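Local atomic coordinates of spartin (Homo sapiens, PDB entry 4U7I), a protein that acts as a lipophagy receptor and lipid transfer protein in lipid droplet turnover and binds the ESCRT-III protein IST1 through its MIT domain. Residues N26-G31 and N38-G43. Numbering follows the deposited sequence.
Sequences NTDELG and NYYKQG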
loop_
_atom_site.group_PDB
_atom_site.type_symbol
_atom_site.label_atom_id
_atom_site.label_comp_id
_atom_site.label_asym_id
_atom_site.label_seq_id
_atom_site.Cartn_x
_atom_site.Cartn_y
_atom_site.Cartn_z
ATOM N N ASN A 26 3.744 -3.345 -11.805
ATOM C CA ASN A 26 3.760 -3.972 -13.128
ATOM C C ASN A 26 4.159 -2.986 -14.217
ATOM O O ASN A 26 4.985 -3.304 -15.084
ATOM C CB ASN A 26 2.388 -4.567 -13.505
ATOM C CG ASN A 26 2.103 -5.883 -12.818
ATOM O OD1 ASN A 26 2.970 -6.458 -12.160
ATOM N ND2 ASN A 26 0.874 -6.379 -12.982
ATOM N N THR A 27 3.553 -1.798 -14.202
ATOM C CA THR A 27 3.815 -0.833 -15.269
ATOM C C THR A 27 5.194 -0.216 -15.117
ATOM O O THR A 27 5.869 0.092 -16.098
ATOM C CB THR A 27 2.737 0.278 -15.319
ATOM O OG1 THR A 27 2.559 0.859 -14.027
ATOM C CG2 THR A 27 1.415 -0.349 -15.732
ATOM N N ASP A 28 5.613 -0.055 -13.877
ATOM C CA ASP A 28 6.951 0.451 -13.588
ATOM C C ASP A 28 8.021 -0.505 -14.127
ATOM O O ASP A 28 8.997 -0.085 -14.764
ATOM C CB ASP A 28 7.095 0.644 -12.075
ATOM C CG ASP A 28 8.167 1.649 -11.707
ATOM O OD1 ASP A 28 9.029 1.922 -12.561
ATOM O OD2 ASP A 28 8.145 2.155 -10.557
ATOM N N GLU A 29 7.838 -1.801 -13.885
ATOM C CA GLU A 29 8.786 -2.792 -14.373
ATOM C C GLU A 29 8.830 -2.802 -15.896
ATOM O O GLU A 29 9.865 -3.086 -16.486
ATOM C CB GLU A 29 8.445 -4.189 -13.829
ATOM C CG GLU A 29 8.695 -4.299 -12.336
ATOM C CD GLU A 29 7.935 -5.416 -11.665
ATOM O OE1 GLU A 29 7.082 -6.045 -12.337
ATOM O OE2 GLU A 29 8.191 -5.655 -10.464
ATOM N N LEU A 30 7.705 -2.471 -16.531
ATOM C CA LEU A 30 7.620 -2.477 -17.984
ATOM C C LEU A 30 8.085 -1.142 -18.572
ATOM O O LEU A 30 8.105 -0.958 -19.788
ATOM C CB LEU A 30 6.182 -2.793 -18.407
ATOM C CG LEU A 30 5.931 -3.430 -19.767
ATOM C CD1 LEU A 30 6.927 -4.542 -20.020
ATOM C CD2 LEU A 30 4.501 -3.958 -19.811
ATOM N N GLY A 31 8.457 -0.216 -17.698
ATOM C CA GLY A 31 8.985 1.076 -18.107
ATOM C C GLY A 31 7.935 2.123 -18.440
ATOM O O GLY A 31 8.237 3.153 -19.042
ATOM N N ASN A 38 0.534 7.173 -11.931
ATOM C CA ASN A 38 -0.922 7.223 -11.788
ATOM C C ASN A 38 -1.433 6.203 -10.775
ATOM O O ASN A 38 -2.182 6.537 -9.859
ATOM C CB ASN A 38 -1.598 6.975 -13.128
ATOM C CG ASN A 38 -3.110 6.976 -13.021
ATOM O OD1 ASN A 38 -3.685 7.717 -12.226
ATOM N ND2 ASN A 38 -3.762 6.137 -13.818
ATOM N N TYR A 39 -1.033 4.953 -10.951
ATOM C CA TYR A 39 -1.485 3.895 -10.055
ATOM C C TYR A 39 -0.923 4.080 -8.669
ATOM O O TYR A 39 -1.622 3.858 -7.682
ATOM C CB TYR A 39 -1.110 2.531 -10.610
ATOM C CG TYR A 39 -1.685 2.300 -11.984
ATOM C CD1 TYR A 39 -2.980 2.682 -12.291
ATOM C CD2 TYR A 39 -0.922 1.721 -12.979
ATOM C CE1 TYR A 39 -3.496 2.481 -13.561
ATOM C CE2 TYR A 39 -1.427 1.507 -14.239
ATOM C CZ TYR A 39 -2.707 1.890 -14.531
ATOM O OH TYR A 39 -3.181 1.677 -15.808
ATOM N N TYR A 40 0.339 4.494 -8.581
ATOM C CA TYR A 40 0.947 4.695 -7.278
ATOM C C TYR A 40 0.173 5.744 -6.486
ATOM O O TYR A 40 -0.072 5.567 -5.288
ATOM C CB TYR A 40 2.419 5.110 -7.404
ATOM C CG TYR A 40 3.396 4.022 -7.827
ATOM C CD1 TYR A 40 3.179 2.680 -7.521
ATOM C CD2 TYR A 40 4.553 4.353 -8.527
ATOM C CE1 TYR A 40 4.103 1.698 -7.900
ATOM C CE2 TYR A 40 5.460 3.376 -8.926
ATOM C CZ TYR A 40 5.232 2.061 -8.616
ATOM O OH TYR A 40 6.150 1.105 -9.015
ATOM N N LYS A 41 -0.201 6.844 -7.140
ATOM C CA LYS A 41 -0.934 7.891 -6.438
ATOM C C LYS A 41 -2.289 7.372 -5.978
ATOM O O LYS A 41 -2.751 7.720 -4.892
ATOM C CB LYS A 41 -1.099 9.131 -7.317
ATOM C CG LYS A 41 0.189 9.931 -7.456
ATOM C CD LYS A 41 -0.004 11.206 -8.253
ATOM C CE LYS A 41 -0.188 10.913 -9.712
ATOM N N GLN A 42 -2.930 6.536 -6.789
ATOM C CA GLN A 42 -4.206 5.976 -6.361
ATOM C C GLN A 42 -3.978 5.052 -5.180
ATOM O O GLN A 42 -4.753 5.058 -4.225
ATOM C CB GLN A 42 -4.909 5.238 -7.502
ATOM C CG GLN A 42 -5.306 6.160 -8.629
ATOM C CD GLN A 42 -6.086 5.452 -9.700
ATOM O OE1 GLN A 42 -7.219 5.020 -9.471
ATOM N NE2 GLN A 42 -5.484 5.315 -10.882
ATOM N N GLY A 43 -2.894 4.281 -5.225
ATOM C CA GLY A 43 -2.591 3.375 -4.133
ATOM C C GLY A 43 -2.356 4.137 -2.836
ATOM O O GLY A 43 -2.842 3.740 -1.778
#
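T27 and D28, in the last turn of helix 5-29, meet Y39 and Y40 of helix 33-51 across the short 30-32 connection that joins the first two helices of the three-helix MIT bundle. The nearest CA pair, T27 and Y39, is 8.8 Å apart, and only 152 Å² is buried in all, so a few side-chain atoms carry the contact.

Its tight part is the D28–Y40 pair. Y40 OH donates to D28 OD2 at 2.7 Å, and OD2 accepts with its anti lone pair, the one turned away from OD1. With D28 CG anti to the backbone N (chi1 -157°), the carboxylate is swung to the end of the tyrosine; its plane stands 61° from the ring, and OD2 lies at the ring edge, 3.4 Å from Y40 CE2. D28 CB also comes within 3.2 Å of Y40 OH. The same OD2 forms a salt bridge with R85 of helix 63-90, so this one oxygen links all three helices; the positive charge probably favours an ionised carboxylate. On the ligand side, D28 and Y40 also each pack on an apolar side chain of the bound IST1 peptide.

The T27–Y39 pair is looser, with no polar bond between its members, and Y39 is partly exposed. T27 OG1 approaches the ring edge in plane, 3.7 Å from CD2, but its hydrogen bonds run back to the carbonyls of K23 and G24 in its own helix. Y39 OH pairs with E35, while K23 makes a cation-pi contact with the ring. Beyond T27 and D28 the first helix closes in a Schellman motif at G31, whose phi is positive. The methyl of T27 completes the edge contact with Y39, CG2 lying 3.7 Å from CE2 of the ring.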